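PDB 3QLD: mandelate racemase/muconate lactonizing protein from Alicyclobacillus acidocaldarius LAA1, which is a member of the enolase superfamily, pairing an enolase-type N-terminal domain with a TIM-barrel-like C-terminal domain. Local coordinates for residues F165-L170 against R319-L324; A31-L36 against E43-C48; L11-K16 against E332-K337. All blocks are in the same frame, centred on the assembly; numbering follows the deposited sequence.

Contact 1: residues F165-L170 against R319-L324; sequences FRRVKL and RYATDL
The guanidinium of Arg167 is the flat group on which this contact turns: the methyl of Ala321 sits over the centre of one face, 3.9 Å above the plane, while Asp323 OD1 lies at the edge, almost in that plane, with Tyr320 CB beside NH1 at the edge as well. Trp295 of strand 293-296 adds a cation-pi contact. All this belongs to the TIM-barrel-like domain, where strand 167-171 of the barrel sheet meets the loop that follows helix 303-313. Arg167 leaves the strand with CG anti to the backbone N (chi1 -166°), runs straight through chi2 and bends at chi3, which brings its head alongside the loop. There NH2 gives a hydrogen bond within a salt bridge to Asp323 OD1 at 3.1 Å, and NH1 is held by Gln218. The two planes are nearly perpendicular, and NH2 approaches OD1 from above the carboxylate plane; the bond is bent, 140° at the hydrogen. Two residues along, Lys169 extends from the same side of the strand and reaches the other oxygen; a second acid, Glu221, also pairs with its ammonium. One aspartate thus bridges two buried cations, and its negative charge probably offsets part of theirs. Thr322 OG1 accepts from Leu324 N in an ST turn and also bonds to Val296 O. The tightest link is Lys169 NZ to Asp323 OD2, 2.7 Å, made on the syn lone pair of that oxygen.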
ATOM      1  N   PHE A 165      13.273  -8.085 -32.055  1.00 35.40           N
ATOM      2  CA  PHE A 165      13.126  -8.115 -30.574  1.00 35.24           C
ATOM      3  C   PHE A 165      13.861  -9.336 -30.095  1.00 34.89           C
ATOM      4  O   PHE A 165      13.712 -10.405 -30.695  1.00 36.16           O
ATOM      5  CB  PHE A 165      11.670  -8.285 -30.184  1.00 34.72           C
ATOM      6  CG  PHE A 165      10.851  -7.047 -30.339  1.00 37.98           C
ATOM      7  CD1 PHE A 165      10.880  -6.044 -29.358  1.00 34.84           C
ATOM      8  CD2 PHE A 165      10.027  -6.888 -31.459  1.00 39.05           C
ATOM      9  CE1 PHE A 165      10.112  -4.870 -29.529  1.00 39.44           C
ATOM     10  CE2 PHE A 165       9.245  -5.727 -31.611  1.00 44.27           C
ATOM     11  CZ  PHE A 165       9.298  -4.715 -30.611  1.00 41.02           C
ATOM     12  N   ARG A 166      14.584  -9.205 -28.996  1.00 34.97           N
ATOM     13  CA  ARG A 166      15.556 -10.213 -28.591  1.00 35.36           C
ATOM     14  C   ARG A 166      14.964 -11.167 -27.537  1.00 34.45           C
ATOM     15  O   ARG A 166      15.631 -12.096 -27.055  1.00 34.12           O
ATOM     16  CB  ARG A 166      16.824  -9.528 -28.095  1.00 36.00           C
ATOM     17  CG  ARG A 166      17.562  -8.746 -29.243  1.00 42.04           C
ATOM     18  CD  ARG A 166      18.038  -9.691 -30.398  1.00 48.98           C
ATOM     19  NE  ARG A 166      19.108  -9.020 -31.168  1.00 57.77           N
ATOM     20  CZ  ARG A 166      20.239  -8.551 -30.624  1.00 59.31           C
ATOM     21  NH1 ARG A 166      20.460  -8.697 -29.329  1.00 61.69           N
ATOM     22  NH2 ARG A 166      21.160  -7.938 -31.359  1.00 60.76           N
ATOM     23  N   ARG A 167      13.698 -10.935 -27.203  1.00 34.43           N
ATOM     24  CA  ARG A 167      12.955 -11.828 -26.277  1.00 32.55           C
ATOM     25  C   ARG A 167      11.531 -11.780 -26.664  1.00 31.27           C
ATOM     26  O   ARG A 167      11.029 -10.703 -27.066  1.00 31.14           O
ATOM     27  CB  ARG A 167      13.110 -11.360 -24.835  1.00 32.40           C
ATOM     28  CG  ARG A 167      12.661 -12.404 -23.771  1.00 32.45           C
ATOM     29  CD  ARG A 167      12.913 -11.977 -22.316  1.00 31.29           C
ATOM     30  NE  ARG A 167      12.156 -10.754 -21.985  1.00 30.63           N
ATOM     31  CZ  ARG A 167      12.549  -9.915 -21.027  1.00 31.41           C
ATOM     32  NH1 ARG A 167      13.588 -10.216 -20.273  1.00 28.56           N
ATOM     33  NH2 ARG A 167      11.869  -8.801 -20.761  1.00 31.93           N
ATOM     34  N   VAL A 168      10.824 -12.893 -26.514  1.00 28.25           N
ATOM     35  CA  VAL A 168       9.374 -12.747 -26.466  1.00 29.07           C
ATOM     36  C   VAL A 168       8.843 -13.158 -25.087  1.00 29.15           C
ATOM     37  O   VAL A 168       9.339 -14.158 -24.516  1.00 26.79           O
ATOM     38  CB  VAL A 168       8.591 -13.555 -27.569  1.00 28.95           C
ATOM     39  CG1 VAL A 168       8.895 -12.969 -28.980  1.00 30.96           C
ATOM     40  CG2 VAL A 168       8.854 -15.073 -27.479  1.00 27.35           C
ATOM     41  N   LYS A 169       7.812 -12.445 -24.600  1.00 27.66           N
ATOM     42  CA  LYS A 169       7.153 -12.832 -23.304  1.00 26.50           C
ATOM     43  C   LYS A 169       5.709 -13.144 -23.613  1.00 27.77           C
ATOM     44  O   LYS A 169       4.916 -12.271 -24.053  1.00 27.65           O
ATOM     45  CB  LYS A 169       7.293 -11.733 -22.237  1.00 27.83           C
ATOM     46  CG  LYS A 169       6.641 -12.076 -20.844  1.00 26.92           C
ATOM     47  CD  LYS A 169       7.105 -11.123 -19.759  1.00 30.52           C
ATOM     48  CE  LYS A 169       6.891  -9.635 -20.118  1.00 36.31           C
ATOM     49  NZ  LYS A 169       6.511  -8.753 -18.946  1.00 36.70           N
ATOM     50  N   LEU A 170       5.349 -14.399 -23.438  1.00 26.63           N
ATOM     51  CA  LEU A 170       4.059 -14.873 -23.735  1.00 27.02           C
ATOM     52  C   LEU A 170       3.117 -14.811 -22.519  1.00 28.40           C
ATOM     53  O   LEU A 170       3.447 -15.330 -21.445  1.00 26.18           O
ATOM     54  CB  LEU A 170       4.158 -16.345 -24.100  1.00 28.15           C
ATOM     55  CG  LEU A 170       5.166 -16.688 -25.203  1.00 32.64           C
ATOM     56  CD1 LEU A 170       4.784 -18.102 -25.602  1.00 31.90           C
ATOM     57  CD2 LEU A 170       4.900 -15.717 -26.380  1.00 35.35           C
ATOM     58  N   ARG A 319      20.631  -7.964 -16.400  1.00 41.81           N
ATOM     59  CA  ARG A 319      21.199  -8.958 -17.331  1.00 41.13           C
ATOM     60  C   ARG A 319      20.265  -9.430 -18.447  1.00 39.41           C
ATOM     61  O   ARG A 319      20.721  -9.957 -19.485  1.00 38.26           O
ATOM     62  CB  ARG A 319      21.728 -10.184 -16.538  1.00 43.04           C
ATOM     63  CG  ARG A 319      23.131  -9.999 -15.821  1.00 46.14           C
ATOM     64  CD  ARG A 319      24.279  -9.734 -16.828  1.00 55.92           C
ATOM     65  NE  ARG A 319      24.615 -10.919 -17.636  1.00 61.91           N
ATOM     66  CZ  ARG A 319      25.117 -10.897 -18.877  1.00 64.43           C
ATOM     67  NH1 ARG A 319      25.342  -9.738 -19.500  1.00 64.05           N
ATOM     68  NH2 ARG A 319      25.383 -12.050 -19.501  1.00 65.03           N
ATOM     69  N   TYR A 320      18.957  -9.260 -18.260  1.00 35.25           N
ATOM     70  CA  TYR A 320      18.010  -9.615 -19.310  1.00 32.99           C
ATOM     71  C   TYR A 320      17.463  -8.334 -19.969  1.00 31.36           C
ATOM     72  O   TYR A 320      17.688  -7.190 -19.468  1.00 31.43           O
ATOM     73  CB  TYR A 320      16.850 -10.478 -18.783  1.00 32.38           C
ATOM     74  CG  TYR A 320      17.274 -11.778 -18.071  1.00 35.45           C
ATOM     75  CD1 TYR A 320      18.451 -12.468 -18.433  1.00 39.94           C
ATOM     76  CD2 TYR A 320      16.464 -12.337 -17.049  1.00 36.00           C
ATOM     77  CE1 TYR A 320      18.830 -13.675 -17.788  1.00 40.92           C
ATOM     78  CE2 TYR A 320      16.828 -13.537 -16.409  1.00 38.64           C
ATOM     79  CZ  TYR A 320      18.008 -14.199 -16.787  1.00 41.62           C
ATOM     80  OH  TYR A 320      18.355 -15.381 -16.145  1.00 41.97           O
ATOM     81  N   ALA A 321      16.780  -8.577 -21.078  1.00 29.58           N
ATOM     82  CA  ALA A 321      16.188  -7.591 -21.959  1.00 29.44           C
ATOM     83  C   ALA A 321      15.138  -6.813 -21.194  1.00 30.24           C
ATOM     84  O   ALA A 321      14.481  -7.359 -20.270  1.00 27.47           O
ATOM     85  CB  ALA A 321      15.497  -8.297 -23.135  1.00 28.22           C
ATOM     86  N   THR A 322      14.972  -5.558 -21.625  1.00 31.41           N
ATOM     87  CA  THR A 322      13.904  -4.668 -21.138  1.00 29.01           C
ATOM     88  C   THR A 322      12.599  -4.804 -21.896  1.00 28.49           C
ATOM     89  O   THR A 322      12.569  -5.205 -23.080  1.00 27.50           O
ATOM     90  CB  THR A 322      14.403  -3.183 -21.010  1.00 29.75           C
ATOM     91  OG1 THR A 322      13.352  -2.360 -20.436  1.00 26.59           O
ATOM     92  CG2 THR A 322      14.835  -2.595 -22.427  1.00 28.35           C
ATOM     93  N   ASP A 323      11.470  -4.585 -21.199  1.00 25.87           N
ATOM     94  CA  ASP A 323      10.205  -4.458 -21.874  1.00 29.24           C
ATOM     95  C   ASP A 323      10.009  -3.034 -22.490  1.00 27.14           C
ATOM     96  O   ASP A 323       8.981  -2.783 -23.065  1.00 27.73           O
ATOM     97  CB  ASP A 323       9.028  -4.729 -20.903  1.00 28.22           C
ATOM     98  CG  ASP A 323       8.729  -6.236 -20.689  1.00 33.24           C
ATOM     99  OD1 ASP A 323       9.382  -7.116 -21.312  1.00 31.67           O
ATOM    100  OD2 ASP A 323       7.806  -6.530 -19.885  1.00 32.44           O
ATOM    101  N   LEU A 324      10.928  -2.101 -22.256  1.00 27.66           N
ATOM    102  CA  LEU A 324      10.737  -0.691 -22.646  1.00 27.79           C
ATOM    103  C   LEU A 324      11.161  -0.612 -24.096  1.00 29.62           C
ATOM    104  O   LEU A 324      12.332  -0.737 -24.364  1.00 29.62           O
ATOM    105  CB  LEU A 324      11.642   0.229 -21.822  1.00 25.40           C
ATOM    106  CG  LEU A 324      11.282   0.335 -20.313  1.00 27.70           C
ATOM    107  CD1 LEU A 324      12.352   1.089 -19.571  1.00 27.95           C
ATOM    108  CD2 LEU A 324       9.935   1.070 -20.153  1.00 27.49           C
TER

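Contact 2: residues A31-L36 against E43-C48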
ATOM      1  N   ALA A  31      -1.040  10.201 -17.350  1.00 28.71           N
ATOM      2  CA  ALA A  31       0.288  10.241 -16.795  1.00 28.18           C
ATOM      3  C   ALA A  31       0.455  11.494 -15.976  1.00 27.17           C
ATOM      4  O   ALA A  31      -0.247  12.487 -16.236  1.00 30.42           O
ATOM      5  CB  ALA A  31       1.320  10.189 -17.973  1.00 28.37           C
ATOM      6  N   ILE A  32       1.376  11.503 -15.007  1.00 25.76           N
ATOM      7  CA  ILE A  32       1.689  12.757 -14.243  1.00 22.90           C
ATOM      8  C   ILE A  32       3.177  13.061 -14.437  1.00 24.16           C
ATOM      9  O   ILE A  32       4.043  12.149 -14.152  1.00 23.27           O
ATOM     10  CB  ILE A  32       1.424  12.600 -12.732  1.00 22.30           C
ATOM     11  CG1 ILE A  32      -0.082  12.488 -12.426  1.00 24.65           C
ATOM     12  CG2 ILE A  32       1.924  13.841 -11.954  1.00 23.41           C
ATOM     13  CD1 ILE A  32      -0.313  12.153 -10.887  1.00 24.53           C
ATOM     14  N   LEU A  33       3.502  14.237 -14.986  1.00 22.72           N
ATOM     15  CA  LEU A  33       4.933  14.662 -14.980  1.00 22.86           C
ATOM     16  C   LEU A  33       5.262  15.671 -13.937  1.00 23.53           C
ATOM     17  O   LEU A  33       4.467  16.600 -13.670  1.00 24.56           O
ATOM     18  CB  LEU A  33       5.340  15.171 -16.365  1.00 23.77           C
ATOM     19  CG  LEU A  33       5.076  14.237 -17.559  1.00 24.27           C
ATOM     20  CD1 LEU A  33       5.562  14.939 -18.868  1.00 26.12           C
ATOM     21  CD2 LEU A  33       5.878  12.970 -17.378  1.00 23.07           C
ATOM     22  N   VAL A  34       6.434  15.507 -13.324  1.00 23.92           N
ATOM     23  CA  VAL A  34       6.912  16.410 -12.304  1.00 23.05           C
ATOM     24  C   VAL A  34       7.989  17.259 -12.951  1.00 26.40           C
ATOM     25  O   VAL A  34       8.889  16.730 -13.623  1.00 25.74           O
ATOM     26  CB  VAL A  34       7.489  15.640 -11.145  1.00 23.82           C
ATOM     27  CG1 VAL A  34       8.065  16.560 -10.120  1.00 25.73           C
ATOM     28  CG2 VAL A  34       6.354  14.761 -10.480  1.00 20.90           C
ATOM     29  N   GLN A  35       7.839  18.568 -12.792  1.00 24.54           N
ATOM     30  CA  GLN A  35       8.851  19.519 -13.336  1.00 25.34           C
ATOM     31  C   GLN A  35       9.358  20.370 -12.223  1.00 26.26           C
ATOM     32  O   GLN A  35       8.565  21.025 -11.514  1.00 26.90           O
ATOM     33  CB  GLN A  35       8.248  20.339 -14.491  1.00 24.26           C
ATOM     34  CG  GLN A  35       9.117  21.613 -14.890  1.00 25.02           C
ATOM     35  CD  GLN A  35       8.382  22.465 -15.941  1.00 30.54           C
ATOM     36  OE1 GLN A  35       7.159  22.497 -15.939  1.00 31.22           O
ATOM     37  NE2 GLN A  35       9.143  23.126 -16.887  1.00 31.61           N
ATOM     38  N   LEU A  36      10.684  20.382 -12.037  1.00 25.74           N
ATOM     39  CA  LEU A  36      11.320  21.242 -11.014  1.00 26.48           C
ATOM     40  C   LEU A  36      12.184  22.305 -11.739  1.00 27.17           C
ATOM     41  O   LEU A  36      12.767  22.013 -12.769  1.00 27.16           O
ATOM     42  CB  LEU A  36      12.221  20.442 -10.066  1.00 25.88           C
ATOM     43  CG  LEU A  36      11.499  19.309  -9.318  1.00 24.99           C
ATOM     44  CD1 LEU A  36      12.595  18.385  -8.689  1.00 25.13           C
ATOM     45  CD2 LEU A  36      10.594  19.942  -8.217  1.00 25.90           C
ATOM     46  N   GLU A  43      16.330  22.773 -14.999  1.00 28.14           N
ATOM     47  CA  GLU A  43      15.090  21.980 -14.794  1.00 30.03           C
ATOM     48  C   GLU A  43      15.342  20.509 -14.599  1.00 30.64           C
ATOM     49  O   GLU A  43      16.189  19.933 -15.259  1.00 29.35           O
ATOM     50  CB  GLU A  43      14.167  22.093 -15.992  1.00 30.75           C
ATOM     51  CG  GLU A  43      13.643  23.491 -16.083  1.00 32.15           C
ATOM     52  CD  GLU A  43      12.610  23.694 -17.128  1.00 36.28           C
ATOM     53  OE1 GLU A  43      12.126  22.727 -17.743  1.00 39.72           O
ATOM     54  OE2 GLU A  43      12.290  24.889 -17.364  1.00 43.50           O
ATOM     55  N   GLY A  44      14.532  19.875 -13.740  1.00 29.49           N
ATOM     56  CA  GLY A  44      14.448  18.429 -13.771  1.00 29.22           C
ATOM     57  C   GLY A  44      13.008  17.955 -14.032  1.00 28.76           C
ATOM     58  O   GLY A  44      12.064  18.622 -13.605  1.00 29.29           O
ATOM     59  N   TRP A  45      12.848  16.862 -14.787  1.00 27.59           N
ATOM     60  CA  TRP A  45      11.549  16.195 -15.025  1.00 28.24           C
ATOM     61  C   TRP A  45      11.547  14.731 -14.582  1.00 26.27           C
ATOM     62  O   TRP A  45      12.613  14.076 -14.579  1.00 26.53           O
ATOM     63  CB  TRP A  45      11.199  16.186 -16.521  1.00 27.95           C
ATOM     64  CG  TRP A  45      10.973  17.584 -17.065  1.00 30.32           C
ATOM     65  CD1 TRP A  45      11.908  18.575 -17.200  1.00 33.18           C
ATOM     66  CD2 TRP A  45       9.739  18.123 -17.536  1.00 33.08           C
ATOM     67  NE1 TRP A  45      11.320  19.711 -17.715  1.00 33.69           N
ATOM     68  CE2 TRP A  45       9.990  19.466 -17.932  1.00 31.50           C
ATOM     69  CE3 TRP A  45       8.424  17.613 -17.638  1.00 31.75           C
ATOM     70  CZ2 TRP A  45       8.992  20.295 -18.467  1.00 32.01           C
ATOM     71  CZ3 TRP A  45       7.434  18.442 -18.179  1.00 31.46           C
ATOM     72  CH2 TRP A  45       7.723  19.767 -18.592  1.00 33.09           C
ATOM     73  N   SER A  46      10.356  14.197 -14.292  1.00 24.89           N
ATOM     74  CA  SER A  46      10.181  12.752 -14.040  1.00 25.31           C
ATOM     75  C   SER A  46       8.752  12.404 -14.280  1.00 25.06           C
ATOM     76  O   SER A  46       7.925  13.304 -14.461  1.00 22.26           O
ATOM     77  CB  SER A  46      10.474  12.418 -12.593  1.00 24.80           C
ATOM     78  OG  SER A  46       9.510  13.034 -11.768  1.00 27.17           O
ATOM     79  N   GLU A  47       8.458  11.093 -14.267  1.00 25.28           N
ATOM     80  CA  GLU A  47       7.077  10.666 -14.534  1.00 25.32           C
ATOM     81  C   GLU A  47       6.616   9.863 -13.360  1.00 25.78           C
ATOM     82  O   GLU A  47       7.356   8.987 -12.890  1.00 25.84           O
ATOM     83  CB  GLU A  47       6.971   9.810 -15.789  1.00 24.64           C
ATOM     84  CG  GLU A  47       5.573   9.278 -16.045  1.00 26.30           C
ATOM     85  CD  GLU A  47       5.467   8.615 -17.424  1.00 30.36           C
ATOM     86  OE1 GLU A  47       6.363   8.829 -18.255  1.00 31.17           O
ATOM     87  OE2 GLU A  47       4.507   7.877 -17.704  1.00 33.95           O
ATOM     88  N   CYS A  48       5.441  10.193 -12.815  1.00 23.47           N
ATOM     89  CA  CYS A  48       4.818   9.257 -11.819  1.00 24.27           C
ATOM     90  C   CYS A  48       4.130   8.100 -12.591  1.00 25.06           C
ATOM     91  O   CYS A  48       3.283   8.380 -13.427  1.00 26.66           O
ATOM     92  CB  CYS A  48       3.856  10.056 -10.928  1.00 22.66           C
ATOM     93  SG  CYS A  48       3.048   8.915  -9.719  1.00 25.25           S
TER
HETATM   94  O   HOH W   1       9.489  25.528 -19.026  1.00 39.10           O
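Segments 31-36 and 43-48, parts of strands 25-38 and 43-48, run antiparallel, their axes 4.6 Å apart at closest approach and their directions 159° apart, as the two arms of a beta hairpin in the enolase-type N-terminal domain. Val34 with Ser46 and Leu36 with Gly44 are hydrogen-bonded pairs; Leu33 with Glu47 and Gln35 with Trp45 are non-hydrogen-bonded. The straightest of the backbone bonds, Leu36 N to Gly44 O at 2.7 Å, lies in the carbonyl plane. CA-H...O contacts such as Trp45 CA to Val34 O, 3.1 Å, fill in between.

On the face carrying Val34 and Leu36, Ser46 OG nestles against Val34 CB and bonds to Ala110 O of helix 105-123, which covers this side together with helix 61-80. The other face is ruled by the Trp45 indole. Gln35, with CG anti to the backbone N (chi1 166°) and its chain extended, lies alongside the indole and points the same way, so that its CB stands over the six-membered ring, 3.9 Å from the centroid, in a CH-pi contact. Leu33 CD1 meets the ring edge at CZ3 (4.0 Å), and its CD2 packs on Glu47 CB.

Glu43 OE1 accepts twice: Trp45 NE1 comes in on its anti lone pair at 3.1 Å, whereas Gln35 NE2, also at 3.1 Å, arrives from above the carboxylate plane. Arg362 adds a salt bridge to that same oxygen, while Gln35 OE1 takes a bond from His9. With two N-H donors and an arginine cation around OE1, Glu43 probably stays ionised, and it helps to set the turn of the indole and, with His9, the orientation of the amide.

Contact 3: residues L11-K16 against E332-K337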
ATOM      1  N   LEU A  11      -1.451  14.550 -17.555  1.00 27.13           N
ATOM      2  CA  LEU A  11      -1.487  14.375 -18.971  1.00 28.38           C
ATOM      3  C   LEU A  11      -2.471  13.282 -19.358  1.00 29.25           C
ATOM      4  O   LEU A  11      -2.715  12.319 -18.591  1.00 27.30           O
ATOM      5  CB  LEU A  11      -0.092  14.005 -19.483  1.00 29.97           C
ATOM      6  CG  LEU A  11       0.872  15.109 -19.923  1.00 33.33           C
ATOM      7  CD1 LEU A  11       1.055  16.194 -18.927  1.00 35.50           C
ATOM      8  CD2 LEU A  11       2.210  14.524 -20.347  1.00 33.60           C
ATOM      9  N   SER A  12      -3.039  13.426 -20.553  1.00 28.13           N
ATOM     10  CA  SER A  12      -3.810  12.351 -21.148  1.00 30.90           C
ATOM     11  C   SER A  12      -3.311  12.191 -22.588  1.00 32.12           C
ATOM     12  O   SER A  12      -3.517  13.102 -23.379  1.00 31.77           O
ATOM     13  CB  SER A  12      -5.275  12.693 -21.160  1.00 32.28           C
ATOM     14  OG  SER A  12      -5.992  11.586 -21.716  1.00 37.50           O
ATOM     15  N   LEU A  13      -2.648  11.066 -22.906  1.00 31.42           N
ATOM     16  CA  LEU A  13      -2.045  10.860 -24.249  1.00 32.91           C
ATOM     17  C   LEU A  13      -2.841   9.835 -25.084  1.00 32.84           C
ATOM     18  O   LEU A  13      -3.015   8.689 -24.675  1.00 34.12           O
ATOM     19  CB  LEU A  13      -0.586  10.367 -24.150  1.00 33.12           C
ATOM     20  CG  LEU A  13       0.588  11.288 -23.816  1.00 35.41           C
ATOM     21  CD1 LEU A  13       0.521  11.659 -22.349  1.00 35.41           C
ATOM     22  CD2 LEU A  13       1.884  10.556 -24.099  1.00 38.26           C
ATOM     23  N   PRO A  14      -3.298  10.221 -26.274  1.00 34.18           N
ATOM     24  CA  PRO A  14      -3.966   9.188 -27.056  1.00 34.14           C
ATOM     25  C   PRO A  14      -3.011   8.050 -27.465  1.00 35.08           C
ATOM     26  O   PRO A  14      -1.857   8.283 -27.862  1.00 34.08           O
ATOM     27  CB  PRO A  14      -4.451   9.936 -28.296  1.00 34.00           C
ATOM     28  CG  PRO A  14      -4.600  11.335 -27.847  1.00 34.12           C
ATOM     29  CD  PRO A  14      -3.415  11.539 -26.918  1.00 34.75           C
ATOM     30  N   LEU A  15      -3.531   6.824 -27.359  1.00 36.71           N
ATOM     31  CA  LEU A  15      -2.802   5.619 -27.747  1.00 38.24           C
ATOM     32  C   LEU A  15      -3.092   5.279 -29.210  1.00 39.98           C
ATOM     33  O   LEU A  15      -4.202   5.537 -29.676  1.00 41.15           O
ATOM     34  CB  LEU A  15      -3.244   4.482 -26.854  1.00 37.24           C
ATOM     35  CG  LEU A  15      -2.910   4.641 -25.367  1.00 38.73           C
ATOM     36  CD1 LEU A  15      -3.845   3.773 -24.574  1.00 39.48           C
ATOM     37  CD2 LEU A  15      -1.472   4.268 -25.090  1.00 40.20           C
ATOM     38  N   LYS A  16      -2.122   4.714 -29.930  1.00 41.99           N
ATOM     39  CA  LYS A  16      -2.346   4.271 -31.327  1.00 43.56           C
ATOM     40  C   LYS A  16      -3.600   3.358 -31.479  1.00 44.17           C
ATOM     41  O   LYS A  16      -4.386   3.489 -32.440  1.00 44.84           O
ATOM     42  CB  LYS A  16      -1.098   3.564 -31.870  1.00 44.41           C
ATOM     43  CG  LYS A  16       0.037   4.521 -32.383  1.00 47.29           C
ATOM     44  CD  LYS A  16       0.525   4.149 -33.810  1.00 50.48           C
ATOM     45  CE  LYS A  16       2.056   4.048 -33.942  1.00 49.70           C
ATOM     46  NZ  LYS A  16       2.793   5.288 -34.382  1.00 48.06           N
ATOM     47  N   GLU A 332       1.168   7.871 -31.275  1.00 41.35           N
ATOM     48  CA  GLU A 332       1.329   8.744 -32.447  1.00 42.72           C
ATOM     49  C   GLU A 332       2.246   9.933 -32.103  1.00 41.50           C
ATOM     50  O   GLU A 332       3.085  10.295 -32.904  1.00 41.38           O
ATOM     51  CB  GLU A 332      -0.039   9.271 -32.979  1.00 43.65           C
ATOM     52  CG  GLU A 332       0.007  10.241 -34.261  1.00 48.70           C
ATOM     53  CD  GLU A 332       0.064  11.773 -33.954  1.00 52.06           C
ATOM     54  OE1 GLU A 332      -0.558  12.260 -32.980  1.00 56.25           O
ATOM     55  OE2 GLU A 332       0.735  12.518 -34.699  1.00 53.90           O
ATOM     56  N   GLN A 333       2.051  10.520 -30.921  1.00 38.90           N
ATOM     57  CA  GLN A 333       2.777  11.692 -30.488  1.00 38.25           C
ATOM     58  C   GLN A 333       3.041  11.566 -28.981  1.00 37.51           C
ATOM     59  O   GLN A 333       2.088  11.471 -28.189  1.00 36.34           O
ATOM     60  CB  GLN A 333       1.916  12.936 -30.744  1.00 38.96           C
ATOM     61  CG  GLN A 333       2.446  14.194 -30.079  1.00 38.86           C
ATOM     62  CD  GLN A 333       3.595  14.780 -30.851  1.00 45.38           C
ATOM     63  OE1 GLN A 333       3.407  15.257 -31.988  1.00 48.50           O
ATOM     64  NE2 GLN A 333       4.802  14.734 -30.265  1.00 42.98           N
ATOM     65  N   ASP A 334       4.324  11.590 -28.631  1.00 36.28           N
ATOM     66  CA  ASP A 334       4.856  11.449 -27.268  1.00 35.12           C
ATOM     67  C   ASP A 334       5.383  12.819 -26.772  1.00 34.26           C
ATOM     68  O   ASP A 334       5.290  13.815 -27.490  1.00 34.53           O
ATOM     69  CB  ASP A 334       5.980  10.385 -27.330  1.00 35.84           C
ATOM     70  CG  ASP A 334       6.318   9.754 -25.969  1.00 34.96           C
ATOM     71  OD1 ASP A 334       5.846  10.252 -24.958  1.00 34.15           O
ATOM     72  OD2 ASP A 334       7.113   8.774 -25.922  1.00 34.00           O
ATOM     73  N   VAL A 335       5.915  12.891 -25.562  1.00 31.55           N
ATOM     74  CA  VAL A 335       6.308  14.166 -24.960  1.00 31.24           C
ATOM     75  C   VAL A 335       7.782  14.569 -25.182  1.00 30.54           C
ATOM     76  O   VAL A 335       8.285  15.521 -24.576  1.00 30.40           O
ATOM     77  CB  VAL A 335       5.961  14.164 -23.446  1.00 31.37           C
ATOM     78  CG1 VAL A 335       4.542  13.608 -23.256  1.00 33.74           C
ATOM     79  CG2 VAL A 335       6.948  13.282 -22.700  1.00 32.64           C
ATOM     80  N   LEU A 336       8.443  13.872 -26.089  1.00 31.80           N
ATOM     81  CA  LEU A 336       9.832  14.188 -26.462  1.00 31.11           C
ATOM     82  C   LEU A 336       9.890  14.760 -27.870  1.00 32.63           C
ATOM     83  O   LEU A 336       9.084  14.417 -28.697  1.00 33.49           O
ATOM     84  CB  LEU A 336      10.715  12.943 -26.391  1.00 31.80           C
ATOM     85  CG  LEU A 336      10.729  12.195 -25.029  1.00 29.57           C
ATOM     86  CD1 LEU A 336      11.668  10.994 -25.174  1.00 27.12           C
ATOM     87  CD2 LEU A 336      11.228  13.131 -23.944  1.00 28.61           C
ATOM     88  N   LYS A 337      10.821  15.668 -28.115  1.00 35.35           N
ATOM     89  CA  LYS A 337      10.980  16.275 -29.462  1.00 36.54           C
ATOM     90  C   LYS A 337      11.321  15.168 -30.486  1.00 36.61           C
ATOM     91  O   LYS A 337      10.817  15.130 -31.612  1.00 36.73           O
ATOM     92  CB  LYS A 337      12.083  17.348 -29.416  1.00 37.46           C
ATOM     93  CG  LYS A 337      11.873  18.526 -28.433  1.00 38.49           C
ATOM     94  CD  LYS A 337      13.235  19.254 -28.159  1.00 38.96           C
ATOM     95  CE  LYS A 337      13.050  20.563 -27.341  1.00 42.74           C
ATOM     96  NZ  LYS A 337      14.372  21.164 -26.880  1.00 45.55           N
TER
HETATM   97  O   HOH W   2      -1.556   7.608 -30.453  1.00 43.14           O
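Two leucines of strand 3-15 and one valine of the loop before strand 347-349 make the apolar part of this contact. In Leu11 a chi1 of -91°, off the staggered position, together with chi2 puts CD2 against Val335 CG1 at 3.8 Å, the two side chains crossing obliquely. Leu13, two residues on and on the same side of the strand, holds CG anti to the carbonyl carbon (chi1 -77°) and brings its own CD2 to within 4.1 Å of that same CG1, here at about a right angle. The valine keeps CG1 anti to its carbonyl carbon, so a single methyl serves both leucines. Helix 362-368 packs nearby, Phe368 on Leu13 and Val365 on Val335.

Asp334, with CG anti to its backbone N, turns OD1 onto the N of the following residue, Val335 (2.7 Å), and Gln333 NE2 bonds to Asp334 O, 3.0 Å away, nearly straight at 171°; both bonds are local to the loop. Gly303 and Ser327 hold the two carboxylate oxygens of Asp334. Further along, Lys16 lays CG 3.7 Å from Glu332 N, its chain kinked at chi2, chi3 and chi4. A water takes the hydrogen of Glu332 N (2.9 Å) and donates to Pro14 O. The arrangement belongs to the interface between the two domains of the enolase-superfamily fold, where the N-terminal sheet lies against a loop of the barrel domain.

Overall arrangement
Along the chain, contact 3 closes the widest loop, with contact 2 and then contact 1 nested in series inside it. Contacts 2 and 3 touch, their centres about 15 Å apart: strands 3-15 and 25-38 are neighbours in the N-terminal antiparallel sheet, and Leu33 CD1 packs on Leu11 CD2 at 3.7 Å. Contact 1 lies in the barrel domain, its centre about 27 Å from that of contact 2, on the opposite side of the chain's centre, and about 23 Å from that of contact 3. The loop between helix 303-313 and strand 347-349 supplies one segment to each of contacts 1 and 3, so this one connection touches barrel strand 167-171 at one point and strand 3-15 of the N-terminal domain at another.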